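Side-chain contacts in pilin, type IV (Thermus thermophilus, PDB 4BHR), which is a type IV pilin, probably a subunit that assembles into surface pilus fibres, here reduced to the soluble domain that follows its membrane-spanning N-terminal segment: residues V63-T68 and G73-D78; A20-T25 and D57-T62; Q8-N13 and A41-S46. All coordinates share one frame; numbering follows the deposited sequence.

Contact 1 of 3, residues V63-T68 and G73-D78; sequences VTAQLT and GSVSFD
The antiparallel beta hairpin of strands 61-67 and 74-78 brings Val63, Ala65 and Leu67 alongside Phe77, Val75 and Gly73. Val63 and Phe77 form a hydrogen-bonded pair, with Val63 N to Phe77 O at 2.9 Å. Ala65 and Val75 form the next one. There the Ala65 N-H runs almost straight to Val75 O, at 175°. Leu67 N closes the ladder on Gly73 O at 2.8 Å. On the far side of strand 74-78, Gly73 and Ser74 together pair with the single residue Gln87, which makes a classic beta bulge.

Side chains alternate between two faces. Val63, Ala65, Val75 and Phe77 point to the face covered by helix 6-20. Val75 CG1 sits between its backbone N and carbonyl carbon (chi1 47°). This brings it 4.2 Å from Ala65 CB and equally near Leu67 CD2. The other face is polar. Thr64 OG1 and Ser76 OG meet at 3.1 Å across a non-hydrogen-bonded pair. Ser74 CB rests on Ala65 O, while Ser74 OG bonds to Gln87. One oily face under a helix and one polar face are what the antiparallel sheet of a pilin head domain presents.

Contact 2 of 3, residues A20-T25 and D57-T62; sequences AERDPT and DGVNFT
The guanidinium of Arg22 meets Val59 O at its edge, in its own plane, and the ring of Phe61 has Arg22 NH2 at its edge. Phe61 CE2 lies oblique to the guanidinium, 4.3 Å from Arg22 NH2, so the two flat groups do not stack. The contact ties the loop after helix 6-20 to the turn leading into strand 61-67 of the pilin sheet.

Arg22 grips end-on. NH1 and NH2 both donate to the one carbonyl oxygen of Val59, each at 2.8 Å. The bonds are bent, with N-H...O angles near 144°. NH1 meets a lone pair of Val59 O in the carbonyl plane, whereas NH2 comes in tilted from that plane. CG of Arg22 stands anti to the backbone N (chi1 -165°) and the chain bends at chi3, which carries the head across to the turn. A salt bridge from NE to Glu19 and a bond from NH1 to Gly27 O also hold its rotation.

The turn carrying the acceptor is held by Asp57. Its OD1 takes Val59 N from above the carboxylate plane, in an Asx turn, and also Asn60 N from the syn side, an Asx motif. Asp57 OD2 offers its syn lone pair to Asn60 ND2 at 2.9 Å.

Contact 3 of 3, residues Q8-N13 and A41-S46; sequences QAYVRN and ANPPAS
Tyr10 lays its ring against Pro43 and Pro44, and these three residues bury most of the surface in the contact. The arrangement is a proline-aromatic CH-pi packing. It joins helix 6-20 of the pilin domain to the loop between strands 34-35 and 47-54.

Pro43 covers one face of the ring. Its CA lies 3.9 Å from the centroid of the Tyr10 ring and only 16° off the normal, so CA stands over the face. Its CB shifts toward the hydroxyl end and comes within 3.7 Å of Tyr10 CZ. The two side chains run side by side and point the same way.

Pro44 meets the other end of the side chain. Its CD touches Tyr10 CG at 3.7 Å and lies equally near Tyr10 CB. It is off-centre, 30° from the ring normal. The two prolines therefore follow the tyrosine from its root to its outer end. With chi1 at -180° the ring is carried straight out from the helix, opposite its backbone N, to the loop.

The hydroxyl reaches past Pro43 and bonds to the backbone carbonyl of Val40, while the Tyr10 side chain also touches Cys36, half of the disulfide with Cys50. With an alanine here, both prolines would probably lose the ring they pack on, and the Val40 carbonyl its hydroxyl partner. No hydrogen bond crosses between the two segments themselves. At the ring edge, near its plane, Tyr10 CE1 comes to 4.1 Å from Ala41 O.

Contacts 1 and 2 are partly buried, and contact 1 lies nearest the centre of the chain and covers the largest area; contact 3 is a surface contact. Contact 1 alone is made by paired strands. Contact 2 uses the same strand, 61-67, and adjoins contact 1 where Thr62 packs on Ser76 and Phe77. The helix of contact 3 also supplies Val11 and Arg12, which pack on Phe77 of contact 1. A backbone hydrogen bond between Thr68 and Ser46 also joins contacts 1 and 3. Contacts 2 and 3 do not touch. Their chemistry differs accordingly: a backbone ladder within the sheet, a charged side chain gripping a carbonyl between loops, and apolar ring packing between helix and loop.

Contact 1 of 3, residues V63-T68 and G73-D78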
ATOM      1  N   VAL A  63       0.759  -2.867   1.054  1.00 13.24           N
ATOM      2  CA  VAL A  63       1.464  -1.689   0.570  1.00 13.28           C
ATOM      3  C   VAL A  63       2.787  -1.660   1.289  1.00 14.92           C
ATOM      4  O   VAL A  63       2.811  -1.749   2.537  1.00 15.41           O
ATOM      5  CB  VAL A  63       0.676  -0.388   0.964  1.00 12.87           C
ATOM      6  CG1 VAL A  63       1.391   0.840   0.372  1.00 13.69           C
ATOM      7  CG2 VAL A  63      -0.742  -0.469   0.436  1.00 13.65           C
ATOM      8  N   THR A  64       3.874  -1.542   0.530  1.00 16.05           N
ATOM      9  CA  THR A  64       5.201  -1.552   1.144  1.00 17.23           C
ATOM     10  C   THR A  64       6.072  -0.398   0.682  1.00 15.12           C
ATOM     11  O   THR A  64       6.230  -0.185  -0.504  1.00 16.72           O
ATOM     12  CB  THR A  64       5.939  -2.853   0.802  1.00 17.78           C
ATOM     13  OG1 THR A  64       5.151  -3.972   1.239  1.00 20.39           O
ATOM     14  CG2 THR A  64       7.302  -2.844   1.563  1.00 21.32           C
ATOM     15  N   ALA A  65       6.659   0.323   1.638  1.00 16.71           N
ATOM     16  CA  ALA A  65       7.542   1.446   1.317  1.00 18.21           C
ATOM     17  C   ALA A  65       8.928   1.195   1.901  1.00 19.25           C
ATOM     18  O   ALA A  65       9.075   0.827   3.054  1.00 21.17           O
ATOM     19  CB  ALA A  65       7.000   2.787   1.791  1.00 20.57           C
ATOM     20  N   GLN A  66       9.921   1.353   1.057  1.00 22.73           N
ATOM     21  CA  GLN A  66      11.274   1.236   1.499  1.00 26.19           C
ATOM     22  C   GLN A  66      11.711   2.647   1.868  1.00 26.31           C
ATOM     23  O   GLN A  66      11.437   3.582   1.128  1.00 25.80           O
ATOM     24  CB  GLN A  66      12.104   0.627   0.386  1.00 28.85           C
ATOM     25  CG  GLN A  66      13.454   0.157   0.845  1.00 37.04           C
ATOM     26  CD  GLN A  66      14.299  -0.312  -0.320  1.00 40.53           C
ATOM     27  OE1 GLN A  66      13.775  -0.763  -1.342  1.00 44.53           O
ATOM     28  NE2 GLN A  66      15.604  -0.185  -0.186  1.00 42.50           N
ATOM     29  N   LEU A  67      12.336   2.807   3.041  1.00 24.25           N
ATOM     30  CA  LEU A  67      12.775   4.112   3.505  1.00 27.08           C
ATOM     31  C   LEU A  67      14.277   4.356   3.279  1.00 26.65           C
ATOM     32  O   LEU A  67      15.069   3.445   3.426  1.00 30.68           O
ATOM     33  CB  LEU A  67      12.494   4.195   4.997  1.00 26.73           C
ATOM     34  CG  LEU A  67      11.084   4.642   5.428  1.00 33.36           C
ATOM     35  CD1 LEU A  67      10.040   4.560   4.333  1.00 34.36           C
ATOM     36  CD2 LEU A  67      10.618   3.872   6.645  1.00 32.43           C
ATOM     37  N   THR A  68      14.610   5.557   2.826  1.00 29.62           N
ATOM     38  CA  THR A  68      15.951   6.193   2.904  1.00 31.88           C
ATOM     39  C   THR A  68      15.769   7.558   2.287  1.00 35.25           C
ATOM     40  O   THR A  68      14.993   8.361   2.815  1.00 41.36           O
ATOM     41  CB  THR A  68      17.098   5.564   2.085  1.00 34.14           C
ATOM     42  OG1 THR A  68      17.973   6.633   1.645  1.00 32.61           O
ATOM     43  CG2 THR A  68      16.579   4.837   0.860  1.00 35.29           C
ATOM     44  N   GLY A  73      14.101   0.197   8.042  1.00 29.88           N
ATOM     45  CA  GLY A  73      14.216  -0.093   6.617  1.00 28.62           C
ATOM     46  C   GLY A  73      12.979   0.114   5.767  1.00 24.51           C
ATOM     47  O   GLY A  73      13.069   0.655   4.648  1.00 24.04           O
ATOM     48  N   SER A  74      11.833  -0.330   6.265  1.00 21.33           N
ATOM     49  CA  SER A  74      10.590  -0.269   5.480  1.00 22.35           C
ATOM     50  C   SER A  74       9.371  -0.365   6.397  1.00 19.79           C
ATOM     51  O   SER A  74       9.431  -0.841   7.537  1.00 20.47           O
ATOM     52  CB  SER A  74      10.548  -1.410   4.432  1.00 26.32           C
ATOM     53  OG  SER A  74      10.638  -2.686   5.058  1.00 25.39           O
ATOM     54  N   VAL A  75       8.239   0.099   5.875  1.00 19.37           N
ATOM     55  CA  VAL A  75       7.007   0.050   6.589  1.00 17.74           C
ATOM     56  C   VAL A  75       5.973  -0.512   5.604  1.00 16.26           C
ATOM     57  O   VAL A  75       6.058  -0.231   4.409  1.00 17.59           O
ATOM     58  CB  VAL A  75       6.594   1.423   7.109  1.00 20.01           C
ATOM     59  CG1 VAL A  75       6.731   2.498   6.015  1.00 21.33           C
ATOM     60  CG2 VAL A  75       5.206   1.367   7.749  1.00 20.33           C
ATOM     61  N   SER A  76       5.102  -1.329   6.136  1.00 16.56           N
ATOM     62  CA  SER A  76       4.101  -2.121   5.379  1.00 18.26           C
ATOM     63  C   SER A  76       2.764  -1.991   5.957  1.00 17.19           C
ATOM     64  O   SER A  76       2.648  -1.749   7.142  1.00 17.67           O
ATOM     65  CB  SER A  76       4.412  -3.601   5.572  1.00 19.70           C
ATOM     66  OG  SER A  76       4.813  -3.985   4.348  1.00 27.86           O
ATOM     67  N   PHE A  77       1.719  -2.111   5.131  1.00 16.21           N
ATOM     68  CA  PHE A  77       0.378  -2.168   5.670  1.00 15.83           C
ATOM     69  C   PHE A  77      -0.347  -3.291   4.948  1.00 17.07           C
ATOM     70  O   PHE A  77      -0.312  -3.349   3.736  1.00 16.49           O
ATOM     71  CB  PHE A  77      -0.378  -0.833   5.501  1.00 16.96           C
ATOM     72  CG  PHE A  77      -1.787  -0.916   5.965  1.00 18.80           C
ATOM     73  CD1 PHE A  77      -2.789  -1.363   5.087  1.00 20.14           C
ATOM     74  CD2 PHE A  77      -2.137  -0.522   7.256  1.00 20.48           C
ATOM     75  CE1 PHE A  77      -4.117  -1.407   5.511  1.00 20.90           C
ATOM     76  CE2 PHE A  77      -3.440  -0.548   7.673  1.00 21.52           C
ATOM     77  CZ  PHE A  77      -4.433  -1.017   6.791  1.00 21.49           C
ATOM     78  N   ASP A  78      -0.955  -4.206   5.697  1.00 15.84           N
ATOM     79  CA  ASP A  78      -1.591  -5.434   5.122  1.00 17.64           C
ATOM     80  C   ASP A  78      -3.066  -5.330   5.352  1.00 17.35           C
ATOM     81  O   ASP A  78      -3.509  -5.213   6.490  1.00 19.17           O
ATOM     82  CB  ASP A  78      -1.008  -6.678   5.847  1.00 19.49           C
ATOM     83  CG  ASP A  78      -1.564  -8.003   5.311  1.00 21.60           C
ATOM     84  OD1 ASP A  78      -2.543  -7.983   4.533  1.00 20.44           O
ATOM     85  OD2 ASP A  78      -0.998  -9.061   5.669  1.00 23.68           O
TER

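Contact 2 of 3, residues A20-T25 and D57-T62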
ATOM      1  N   ALA A  20     -10.393   2.011  -2.365  1.00 21.28           N
ATOM      2  CA  ALA A  20     -11.384   2.831  -3.066  1.00 22.49           C
ATOM      3  C   ALA A  20     -11.507   2.430  -4.545  1.00 24.07           C
ATOM      4  O   ALA A  20     -12.528   2.737  -5.197  1.00 24.06           O
ATOM      5  CB  ALA A  20     -11.022   4.303  -2.915  1.00 20.94           C
ATOM      6  N   GLU A  21     -10.521   1.707  -5.080  1.00 20.20           N
ATOM      7  CA  GLU A  21     -10.542   1.192  -6.456  1.00 21.73           C
ATOM      8  C   GLU A  21     -11.164  -0.213  -6.577  1.00 20.68           C
ATOM      9  O   GLU A  21     -11.260  -0.754  -7.679  1.00 22.78           O
ATOM     10  CB  GLU A  21      -9.147   1.169  -7.064  1.00 22.81           C
ATOM     11  CG  GLU A  21      -8.556   2.563  -7.177  1.00 25.31           C
ATOM     12  CD  GLU A  21      -9.400   3.438  -8.072  1.00 32.51           C
ATOM     13  OE1 GLU A  21      -9.778   2.988  -9.201  1.00 33.51           O
ATOM     14  OE2 GLU A  21      -9.703   4.571  -7.641  1.00 32.19           O
ATOM     15  N   ARG A  22     -11.558  -0.809  -5.447  1.00 20.17           N
ATOM     16  CA  ARG A  22     -12.190  -2.133  -5.495  1.00 20.57           C
ATOM     17  C   ARG A  22     -13.472  -2.044  -6.332  1.00 21.67           C
ATOM     18  O   ARG A  22     -14.218  -1.101  -6.151  1.00 24.66           O
ATOM     19  CB  ARG A  22     -12.503  -2.606  -4.085  1.00 21.36           C
ATOM     20  CG  ARG A  22     -12.810  -4.091  -4.003  1.00 22.76           C
ATOM     21  CD  ARG A  22     -13.114  -4.517  -2.561  1.00 23.42           C
ATOM     22  NE  ARG A  22     -11.951  -4.492  -1.648  1.00 21.85           N
ATOM     23  CZ  ARG A  22     -11.021  -5.459  -1.571  1.00 21.65           C
ATOM     24  NH1 ARG A  22     -11.091  -6.542  -2.368  1.00 20.74           N
ATOM     25  NH2 ARG A  22     -10.013  -5.340  -0.695  1.00 20.56           N
ATOM     26  N   ASP A  23     -13.699  -3.022  -7.209  1.00 24.21           N
ATOM     27  CA  ASP A  23     -14.887  -3.036  -8.086  1.00 27.85           C
ATOM     28  C   ASP A  23     -16.129  -3.037  -7.215  1.00 31.62           C
ATOM     29  O   ASP A  23     -16.214  -3.823  -6.269  1.00 29.54           O
ATOM     30  CB  ASP A  23     -14.842  -4.255  -8.999  1.00 29.51           C
ATOM     31  CG  ASP A  23     -15.919  -4.217 -10.054  1.00 35.44           C
ATOM     32  OD1 ASP A  23     -15.671  -3.621 -11.125  1.00 40.28           O
ATOM     33  OD2 ASP A  23     -17.016  -4.746  -9.784  1.00 33.47           O
ATOM     34  N   PRO A  24     -17.080  -2.118  -7.476  1.00 33.67           N
ATOM     35  CA  PRO A  24     -18.247  -2.026  -6.591  1.00 35.61           C
ATOM     36  C   PRO A  24     -19.202  -3.203  -6.797  1.00 37.80           C
ATOM     37  O   PRO A  24     -19.974  -3.525  -5.895  1.00 45.82           O
ATOM     38  CB  PRO A  24     -18.912  -0.695  -6.996  1.00 35.09           C
ATOM     39  CG  PRO A  24     -18.392  -0.394  -8.376  1.00 34.96           C
ATOM     40  CD  PRO A  24     -17.071  -1.084  -8.531  1.00 34.29           C
ATOM     41  N   THR A  25     -19.152  -3.851  -7.958  1.00 39.27           N
ATOM     42  CA  THR A  25     -20.060  -4.977  -8.207  1.00 41.98           C
ATOM     43  C   THR A  25     -19.493  -6.320  -7.739  1.00 39.02           C
ATOM     44  O   THR A  25     -20.184  -7.062  -7.050  1.00 36.82           O
ATOM     45  CB  THR A  25     -20.492  -5.094  -9.683  1.00 42.04           C
ATOM     46  OG1 THR A  25     -19.401  -5.583 -10.469  1.00 46.42           O
ATOM     47  CG2 THR A  25     -20.927  -3.759 -10.223  1.00 41.70           C
ATOM     48  N   ASP A  57      -4.773 -14.365  -1.082  1.00 23.39           N
ATOM     49  CA  ASP A  57      -6.181 -14.672  -0.898  1.00 22.09           C
ATOM     50  C   ASP A  57      -7.068 -14.123  -1.992  1.00 23.67           C
ATOM     51  O   ASP A  57      -8.270 -14.416  -2.040  1.00 23.78           O
ATOM     52  CB  ASP A  57      -6.675 -14.296   0.520  1.00 21.07           C
ATOM     53  CG  ASP A  57      -6.732 -12.789   0.767  1.00 21.93           C
ATOM     54  OD1 ASP A  57      -6.426 -12.005  -0.143  1.00 20.84           O
ATOM     55  OD2 ASP A  57      -7.141 -12.410   1.882  1.00 20.68           O
ATOM     56  N   GLY A  58      -6.495 -13.269  -2.843  1.00 21.78           N
ATOM     57  CA  GLY A  58      -7.247 -12.686  -3.937  1.00 23.11           C
ATOM     58  C   GLY A  58      -8.244 -11.625  -3.509  1.00 22.71           C
ATOM     59  O   GLY A  58      -9.053 -11.153  -4.321  1.00 23.20           O
ATOM     60  N   VAL A  59      -8.184 -11.222  -2.236  1.00 18.85           N
ATOM     61  CA  VAL A  59      -9.089 -10.175  -1.746  1.00 16.10           C
ATOM     62  C   VAL A  59      -8.330  -8.954  -1.198  1.00 15.78           C
ATOM     63  O   VAL A  59      -8.766  -7.802  -1.370  1.00 15.90           O
ATOM     64  CB  VAL A  59     -10.024 -10.747  -0.645  1.00 16.56           C
ATOM     65  CG1 VAL A  59     -10.819  -9.656   0.052  1.00 18.95           C
ATOM     66  CG2 VAL A  59     -10.989 -11.760  -1.300  1.00 17.67           C
ATOM     67  N   ASN A  60      -7.266  -9.240  -0.464  1.00 15.64           N
ATOM     68  CA  ASN A  60      -6.495  -8.214   0.250  1.00 16.05           C
ATOM     69  C   ASN A  60      -5.222  -7.855  -0.460  1.00 14.80           C
ATOM     70  O   ASN A  60      -4.833  -8.518  -1.457  1.00 15.78           O
ATOM     71  CB  ASN A  60      -6.234  -8.740   1.680  1.00 15.98           C
ATOM     72  CG  ASN A  60      -7.456  -8.653   2.537  1.00 15.94           C
ATOM     73  OD1 ASN A  60      -7.928  -7.547   2.836  1.00 18.47           O
ATOM     74  ND2 ASN A  60      -8.025  -9.822   2.954  1.00 15.87           N
ATOM     75  N   PHE A  61      -4.558  -6.810   0.046  1.00 13.46           N
ATOM     76  CA  PHE A  61      -3.334  -6.320  -0.606  1.00 13.73           C
ATOM     77  C   PHE A  61      -2.358  -5.856   0.466  1.00 12.98           C
ATOM     78  O   PHE A  61      -2.719  -5.638   1.629  1.00 14.93           O
ATOM     79  CB  PHE A  61      -3.657  -5.151  -1.580  1.00 13.89           C
ATOM     80  CG  PHE A  61      -4.403  -4.015  -0.908  1.00 14.36           C
ATOM     81  CD1 PHE A  61      -3.671  -2.979  -0.308  1.00 14.92           C
ATOM     82  CD2 PHE A  61      -5.796  -3.974  -0.854  1.00 13.89           C
ATOM     83  CE1 PHE A  61      -4.327  -1.932   0.368  1.00 15.26           C
ATOM     84  CE2 PHE A  61      -6.454  -2.950  -0.185  1.00 14.44           C
ATOM     85  CZ  PHE A  61      -5.725  -1.919   0.422  1.00 14.21           C
ATOM     86  N   THR A  62      -1.137  -5.657   0.063  1.00 13.55           N
ATOM     87  CA  THR A  62      -0.081  -5.142   0.976  1.00 14.69           C
ATOM     88  C   THR A  62       0.598  -3.955   0.297  1.00 14.67           C
ATOM     89  O   THR A  62       0.998  -4.017  -0.870  1.00 13.98           O
ATOM     90  CB  THR A  62       0.985  -6.215   1.288  1.00 16.54           C
ATOM     91  OG1 THR A  62       0.356  -7.338   1.943  1.00 18.44           O
ATOM     92  CG2 THR A  62       2.091  -5.658   2.265  1.00 17.34           C
TER

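Contact 3 of 3, residues Q8-N13 and A41-S46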
ATOM      1  N   GLN A   8       4.657   6.573   7.056  1.00 19.38           N
ATOM      2  CA  GLN A   8       3.533   5.748   7.502  1.00 20.17           C
ATOM      3  C   GLN A   8       2.203   6.289   7.045  1.00 20.21           C
ATOM      4  O   GLN A   8       1.347   5.527   6.595  1.00 21.23           O
ATOM      5  CB  GLN A   8       3.497   5.648   8.997  1.00 20.35           C
ATOM      6  CG  GLN A   8       4.717   5.041   9.614  1.00 25.58           C
ATOM      7  CD  GLN A   8       4.703   5.231  11.114  1.00 24.91           C
ATOM      8  OE1 GLN A   8       5.676   5.765  11.689  1.00 25.32           O
ATOM      9  NE2 GLN A   8       3.603   4.819  11.764  1.00 19.06           N
ATOM     10  N   ALA A   9       2.027   7.611   7.133  1.00 20.17           N
ATOM     11  CA  ALA A   9       0.829   8.247   6.663  1.00 18.24           C
ATOM     12  C   ALA A   9       0.598   7.991   5.182  1.00 18.79           C
ATOM     13  O   ALA A   9      -0.535   7.611   4.772  1.00 18.83           O
ATOM     14  CB  ALA A   9       0.895   9.757   6.932  1.00 19.32           C
ATOM     15  N   TYR A  10       1.668   8.146   4.392  1.00 18.90           N
ATOM     16  CA  TYR A  10       1.572   7.890   2.969  1.00 18.54           C
ATOM     17  C   TYR A  10       1.135   6.440   2.695  1.00 18.80           C
ATOM     18  O   TYR A  10       0.279   6.218   1.860  1.00 17.86           O
ATOM     19  CB  TYR A  10       2.904   8.147   2.285  1.00 19.55           C
ATOM     20  CG  TYR A  10       2.872   7.906   0.779  1.00 18.34           C
ATOM     21  CD1 TYR A  10       2.188   8.767  -0.071  1.00 17.65           C
ATOM     22  CD2 TYR A  10       3.518   6.811   0.219  1.00 17.49           C
ATOM     23  CE1 TYR A  10       2.177   8.563  -1.435  1.00 18.48           C
ATOM     24  CE2 TYR A  10       3.496   6.592  -1.159  1.00 18.08           C
ATOM     25  CZ  TYR A  10       2.844   7.482  -1.983  1.00 18.29           C
ATOM     26  OH  TYR A  10       2.827   7.276  -3.340  1.00 18.05           O
ATOM     27  N   VAL A  11       1.737   5.480   3.392  1.00 18.55           N
ATOM     28  CA  VAL A  11       1.381   4.068   3.217  1.00 16.64           C
ATOM     29  C   VAL A  11      -0.094   3.805   3.510  1.00 17.41           C
ATOM     30  O   VAL A  11      -0.793   3.110   2.730  1.00 15.99           O
ATOM     31  CB  VAL A  11       2.327   3.146   4.018  1.00 17.99           C
ATOM     32  CG1 VAL A  11       1.718   1.799   4.276  1.00 17.95           C
ATOM     33  CG2 VAL A  11       3.697   3.084   3.323  1.00 16.56           C
ATOM     34  N   ARG A  12      -0.609   4.413   4.589  1.00 16.15           N
ATOM     35  CA  ARG A  12      -1.973   4.182   4.982  1.00 18.19           C
ATOM     36  C   ARG A  12      -2.906   4.854   3.983  1.00 16.69           C
ATOM     37  O   ARG A  12      -3.959   4.309   3.654  1.00 17.12           O
ATOM     38  CB  ARG A  12      -2.223   4.683   6.407  1.00 19.83           C
ATOM     39  CG  ARG A  12      -3.612   4.309   6.954  1.00 23.31           C
ATOM     40  CD  ARG A  12      -3.787   2.815   7.043  1.00 22.39           C
ATOM     41  NE  ARG A  12      -5.131   2.355   7.446  1.00 23.97           N
ATOM     42  CZ  ARG A  12      -6.135   2.207   6.598  1.00 24.77           C
ATOM     43  NH1 ARG A  12      -5.994   2.552   5.314  1.00 24.89           N
ATOM     44  NH2 ARG A  12      -7.291   1.754   7.037  1.00 26.06           N
ATOM     45  N   ASN A  13      -2.523   6.051   3.511  1.00 16.65           N
ATOM     46  CA  ASN A  13      -3.312   6.751   2.543  1.00 17.79           C
ATOM     47  C   ASN A  13      -3.339   6.025   1.175  1.00 15.98           C
ATOM     48  O   ASN A  13      -4.376   5.975   0.498  1.00 16.87           O
ATOM     49  CB  ASN A  13      -2.851   8.215   2.424  1.00 19.09           C
ATOM     50  CG  ASN A  13      -3.045   9.015   3.734  1.00 23.61           C
ATOM     51  OD1 ASN A  13      -3.901   8.710   4.596  1.00 23.55           O
ATOM     52  ND2 ASN A  13      -2.218  10.043   3.894  1.00 28.99           N
ATOM     53  N   ALA A  41      -0.178  10.344  -5.484  1.00 20.84           N
ATOM     54  CA  ALA A  41       0.979  11.079  -5.983  1.00 22.32           C
ATOM     55  C   ALA A  41       1.861  11.653  -4.869  1.00 23.95           C
ATOM     56  O   ALA A  41       1.442  11.824  -3.732  1.00 24.25           O
ATOM     57  CB  ALA A  41       0.496  12.203  -6.906  1.00 24.44           C
ATOM     58  N   ASN A  42       3.097  11.975  -5.229  1.00 27.55           N
ATOM     59  CA  ASN A  42       4.043  12.671  -4.348  1.00 31.43           C
ATOM     60  C   ASN A  42       4.411  12.035  -3.019  1.00 30.93           C
ATOM     61  O   ASN A  42       4.114  12.588  -1.961  1.00 31.05           O
ATOM     62  CB  ASN A  42       3.626  14.110  -4.146  1.00 36.33           C
ATOM     63  CG  ASN A  42       3.609  14.859  -5.450  1.00 40.51           C
ATOM     64  OD1 ASN A  42       4.453  14.620  -6.317  1.00 45.01           O
ATOM     65  ND2 ASN A  42       2.652  15.737  -5.612  1.00 45.94           N
ATOM     66  N   PRO A  43       5.075  10.875  -3.071  1.00 30.16           N
ATOM     67  CA  PRO A  43       5.519  10.263  -1.815  1.00 29.39           C
ATOM     68  C   PRO A  43       6.486  11.184  -1.100  1.00 32.71           C
ATOM     69  O   PRO A  43       7.173  11.992  -1.759  1.00 32.86           O
ATOM     70  CB  PRO A  43       6.244   9.009  -2.267  1.00 30.96           C
ATOM     71  CG  PRO A  43       6.611   9.255  -3.681  1.00 33.89           C
ATOM     72  CD  PRO A  43       5.523  10.117  -4.245  1.00 30.91           C
ATOM     73  N   PRO A  44       6.557  11.061   0.231  1.00 29.31           N
ATOM     74  CA  PRO A  44       7.491  11.898   0.986  1.00 30.73           C
ATOM     75  C   PRO A  44       8.944  11.558   0.685  1.00 30.76           C
ATOM     76  O   PRO A  44       9.265  10.479   0.184  1.00 27.80           O
ATOM     77  CB  PRO A  44       7.126  11.615   2.452  1.00 32.04           C
ATOM     78  CG  PRO A  44       6.462  10.275   2.430  1.00 28.85           C
ATOM     79  CD  PRO A  44       5.844  10.088   1.086  1.00 28.77           C
ATOM     80  N   ALA A  45       9.841  12.492   1.004  1.00 30.44           N
ATOM     81  CA  ALA A  45      11.252  12.319   0.723  1.00 30.99           C
ATOM     82  C   ALA A  45      11.889  11.084   1.399  1.00 28.41           C
ATOM     83  O   ALA A  45      12.858  10.516   0.895  1.00 30.64           O
ATOM     84  CB  ALA A  45      11.996  13.596   1.104  1.00 34.11           C
ATOM     85  N   SER A  46      11.312  10.668   2.523  1.00 29.61           N
ATOM     86  CA  SER A  46      11.767   9.486   3.269  1.00 29.83           C
ATOM     87  C   SER A  46      11.450   8.176   2.548  1.00 28.80           C
ATOM     88  O   SER A  46      12.035   7.130   2.853  1.00 31.34           O
ATOM     89  CB  SER A  46      11.091   9.467   4.613  1.00 30.80           C
ATOM     90  OG  SER A  46       9.690   9.571   4.404  1.00 32.32           O
TER